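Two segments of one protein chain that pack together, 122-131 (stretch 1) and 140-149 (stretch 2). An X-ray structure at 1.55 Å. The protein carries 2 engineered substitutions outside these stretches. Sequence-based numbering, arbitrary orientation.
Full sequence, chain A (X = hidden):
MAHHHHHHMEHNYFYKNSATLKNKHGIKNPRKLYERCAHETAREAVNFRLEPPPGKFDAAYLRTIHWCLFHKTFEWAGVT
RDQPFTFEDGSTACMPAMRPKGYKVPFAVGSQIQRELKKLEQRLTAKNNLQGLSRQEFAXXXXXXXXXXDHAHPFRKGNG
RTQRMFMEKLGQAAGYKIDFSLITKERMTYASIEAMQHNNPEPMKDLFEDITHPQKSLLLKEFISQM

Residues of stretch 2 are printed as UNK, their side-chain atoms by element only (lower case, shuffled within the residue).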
# COMPACT_ATOMS: atom_id res chain seq x y z
N GLN A 122 -9.66 10.42 8.62
CA GLN A 122 -9.99 11.61 9.39
C GLN A 122 -8.83 12.59 9.47
O GLN A 122 -9.03 13.82 9.40
CB GLN A 122 -10.45 11.22 10.77
CG GLN A 122 -11.77 10.47 10.76
CD GLN A 122 -12.11 9.88 12.11
OE1 GLN A 122 -11.22 9.45 12.84
NE2 GLN A 122 -13.39 9.88 12.46
N ARG A 123 -7.61 12.07 9.63
CA ARG A 123 -6.43 12.93 9.68
C ARG A 123 -6.24 13.63 8.33
O ARG A 123 -5.97 14.86 8.26
CB ARG A 123 -5.18 12.13 10.12
CG ARG A 123 -5.13 11.86 11.62
CD ARG A 123 -3.81 11.26 12.10
NE ARG A 123 -3.80 9.80 11.94
CZ ARG A 123 -2.97 9.09 11.17
NH1 ARG A 123 -1.98 9.64 10.44
NH2 ARG A 123 -3.11 7.78 11.14
N LEU A 124 -6.41 12.89 7.22
CA LEU A 124 -6.25 13.50 5.90
C LEU A 124 -7.30 14.57 5.67
O LEU A 124 -6.99 15.64 5.15
CB LEU A 124 -6.25 12.46 4.77
CG LEU A 124 -4.99 11.63 4.73
CD1 LEU A 124 -5.21 10.44 3.82
CD2 LEU A 124 -3.81 12.48 4.28
N THR A 125 -8.54 14.30 6.07
CA THR A 125 -9.59 15.31 5.91
C THR A 125 -9.26 16.55 6.73
O THR A 125 -9.38 17.69 6.25
CB THR A 125 -10.97 14.77 6.31
OG1 THR A 125 -11.32 13.70 5.43
CG2 THR A 125 -12.01 15.90 6.20
N ALA A 126 -8.82 16.35 7.97
CA ALA A 126 -8.53 17.50 8.83
C ALA A 126 -7.38 18.34 8.28
O ALA A 126 -7.34 19.56 8.46
CB ALA A 126 -8.17 17.03 10.22
N LYS A 127 -6.42 17.69 7.62
CA LYS A 127 -5.29 18.38 7.06
C LYS A 127 -5.47 18.73 5.59
O LYS A 127 -4.51 19.07 4.92
CB LYS A 127 -4.02 17.54 7.23
CG LYS A 127 -3.65 17.37 8.69
CD LYS A 127 -2.27 16.77 8.87
CE LYS A 127 -1.68 17.25 10.19
NZ LYS A 127 -0.47 16.46 10.53
N ASN A 128 -6.71 18.72 5.11
CA ASN A 128 -7.00 19.10 3.76
C ASN A 128 -6.12 18.35 2.73
O ASN A 128 -5.58 18.95 1.82
CB ASN A 128 -6.85 20.61 3.62
CG ASN A 128 -7.47 21.15 2.36
OD1 ASN A 128 -8.42 20.58 1.83
ND2 ASN A 128 -6.91 22.25 1.87
N ASN A 129 -6.02 17.04 2.92
CA ASN A 129 -5.23 16.15 2.06
C ASN A 129 -3.80 16.62 1.86
O ASN A 129 -3.22 16.42 0.78
CB ASN A 129 -5.91 15.96 0.72
CG ASN A 129 -7.22 15.23 0.86
OD1 ASN A 129 -7.39 14.40 1.78
ND2 ASN A 129 -8.16 15.54 -0.03
N LEU A 130 -3.23 17.21 2.90
CA LEU A 130 -1.87 17.74 2.89
C LEU A 130 -1.61 18.87 1.91
O LEU A 130 -0.46 19.14 1.60
CB LEU A 130 -0.86 16.60 2.67
CG LEU A 130 -1.00 15.35 3.54
CD1 LEU A 130 0.22 14.44 3.35
CD2 LEU A 130 -1.18 15.73 5.01
N GLN A 131 -2.66 19.57 1.47
CA GLN A 131 -2.49 20.77 0.67
C GLN A 131 -2.00 21.95 1.51
O GLN A 131 -2.15 21.98 2.73
CB GLN A 131 -3.82 21.16 0.02
CG GLN A 131 -4.35 20.15 -0.97
CD GLN A 131 -5.67 20.59 -1.59
OE1 GLN A 131 -6.63 19.84 -1.58
NE2 GLN A 131 -5.71 21.79 -2.14
N UNK A 140 7.35 15.48 5.72
CA UNK A 140 7.17 14.89 7.05
C UNK A 140 5.77 14.29 7.19
O UNK A 140 5.59 13.22 7.77
c UNK A 140 7.42 15.94 8.13
N UNK A 141 4.78 14.99 6.66
CA UNK A 141 3.42 14.54 6.79
C UNK A 141 3.18 13.32 5.91
O UNK A 141 2.47 12.40 6.32
n UNK A 141 2.78 17.64 7.75
c UNK A 141 2.42 15.65 6.43
o UNK A 141 1.19 16.23 8.38
c UNK A 141 2.09 16.54 7.61
N UNK A 142 3.78 13.31 4.72
CA UNK A 142 3.62 12.16 3.81
C UNK A 142 4.23 10.95 4.46
O UNK A 142 3.68 9.83 4.36
c UNK A 142 4.28 12.44 2.48
N UNK A 143 5.36 11.15 5.13
CA UNK A 143 6.03 10.02 5.81
C UNK A 143 5.14 9.45 6.91
O UNK A 143 5.09 8.22 7.08
c UNK A 143 7.39 10.44 6.37
N UNK A 144 4.46 10.33 7.66
CA UNK A 144 3.54 9.87 8.70
C UNK A 144 2.35 9.09 8.11
O UNK A 144 1.91 8.09 8.67
c UNK A 144 3.04 11.03 9.56
c UNK A 144 3.61 12.62 11.45
o UNK A 144 4.40 13.47 11.94
c UNK A 144 4.14 11.67 10.39
o UNK A 144 2.41 12.53 11.79
N UNK A 145 1.83 9.55 6.99
CA UNK A 145 0.74 8.84 6.35
C UNK A 145 1.25 7.46 5.94
O UNK A 145 0.58 6.42 6.13
c UNK A 145 -0.69 8.77 4.24
c UNK A 145 0.23 9.62 5.11
c UNK A 145 -0.45 10.91 5.55
N UNK A 146 2.44 7.42 5.37
CA UNK A 146 3.00 6.14 4.90
C UNK A 146 3.24 5.18 6.06
O UNK A 146 2.95 3.98 5.94
c UNK A 146 3.98 5.03 2.05
c UNK A 146 4.64 5.17 3.26
c UNK A 146 5.05 2.96 1.65
c UNK A 146 4.32 6.34 4.12
c UNK A 146 5.48 4.16 3.69
c UNK A 146 5.71 3.05 2.87
c UNK A 146 4.19 3.94 1.25
N UNK A 147 3.78 5.66 7.16
CA UNK A 147 4.00 4.74 8.29
C UNK A 147 2.66 4.25 8.84
O UNK A 147 2.55 3.09 9.24
o UNK A 147 4.30 6.54 9.87
c UNK A 147 4.87 5.34 9.39
c UNK A 147 6.24 5.67 8.85
N UNK A 148 1.63 5.09 8.84
CA UNK A 148 0.29 4.64 9.24
C UNK A 148 -0.22 3.54 8.31
O UNK A 148 -0.75 2.52 8.76
c UNK A 148 -0.67 5.81 9.27
N UNK A 149 -0.04 3.73 7.01
CA UNK A 149 -0.43 2.69 6.05
C UNK A 149 0.36 1.42 6.25
O UNK A 149 -0.21 0.30 6.18
c UNK A 149 -0.85 4.85 2.85
c UNK A 149 -0.27 3.20 4.61
c UNK A 149 -1.30 4.23 4.17
c UNK A 149 -2.69 3.64 4.02

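Position 140 carries a single side-chain carbon, CB, which lies out of reach of stretch 1. One carbon and nothing more is alanine, A140. Its backbone O accepts a hydrogen bond from the N of position 144, at 3.1 Å, as the regular helical phi/psi values would lead one to expect.

Position 141 has two side-chain carbons, the second bearing one oxygen and one nitrogen. A carboxylate would carry two oxygens, so this is a short carboxamide: asparagine, N141. Its CA-to-CB bond points toward stretch 1, and K127 NZ donates a hydrogen bond to N141 OD1 at 2.7 Å. The amide suits the place because it offers a carbonyl oxygen to the ammonium group, while its ND2 is satisfied elsewhere in the structure. The base of the side chain is apolar, and N141 CB packs against L130 CD2 at 3.9 Å.

Position 142 again has one carbon, set sideways to stretch 1, and is alanine, A142. Its small side chain belongs to a buried residue, and the nearest approach is made to its backbone, with L130 CD1 4.0 Å from A142 N.

Position 143 has one carbon, buried but out of reach of stretch 1: alanine, A143.

Position 144 has an unbranched run of three carbons, the third carrying two oxygens. That is glutamate, E144. Its CA-to-CB bond points toward stretch 1, yet the side chain comes no nearer than 5.0 Å. The residue is exposed, a setting in which a carboxylate can remain solvated.

Position 145 has one carbon carrying two more, a fork directly at CB with no polar atom. This is valine, V145, with chi1 in the t well. It is buried and points toward stretch 1, where V145 CG2 meets L124 CD2 at 3.9 Å and L130 CD1 at 4.2 Å. A compact, wholly apolar side chain fits between such neighbours without leaving a polar group unpaired.

Position 146 has one carbon followed by a six-carbon ring with no hydroxyl, hence phenylalanine, F146. The ring is buried but beyond the reach of stretch 1, so its packing is with other parts of the structure.

Position 147 has a carbon bearing one oxygen and one carbon: threonine, T147, with chi1 in the p well. T147 OG1 lies 3.1 Å from E144 O, one turn back in the same helix.

Position 148 has a single carbon pointing toward stretch 1, so it is alanine, A148. Its CB lies 3.7 Å from R123 NH2, at the edge of the guanidinium and near its plane.

Position 149 has four carbons forked at the second, which is leucine, L149, buried but out of reach of stretch 1.

The contact is modest, burying 323 Å² in all. N141, V145 and A148 follow one another at helical spacing, presenting one face to stretch 1. L124 and L130 supply its apolar centre around V145, while K127 adds the hydrogen bond and R123 reaches A148.

Stretch 2 140-149: ANAAEVFTAL
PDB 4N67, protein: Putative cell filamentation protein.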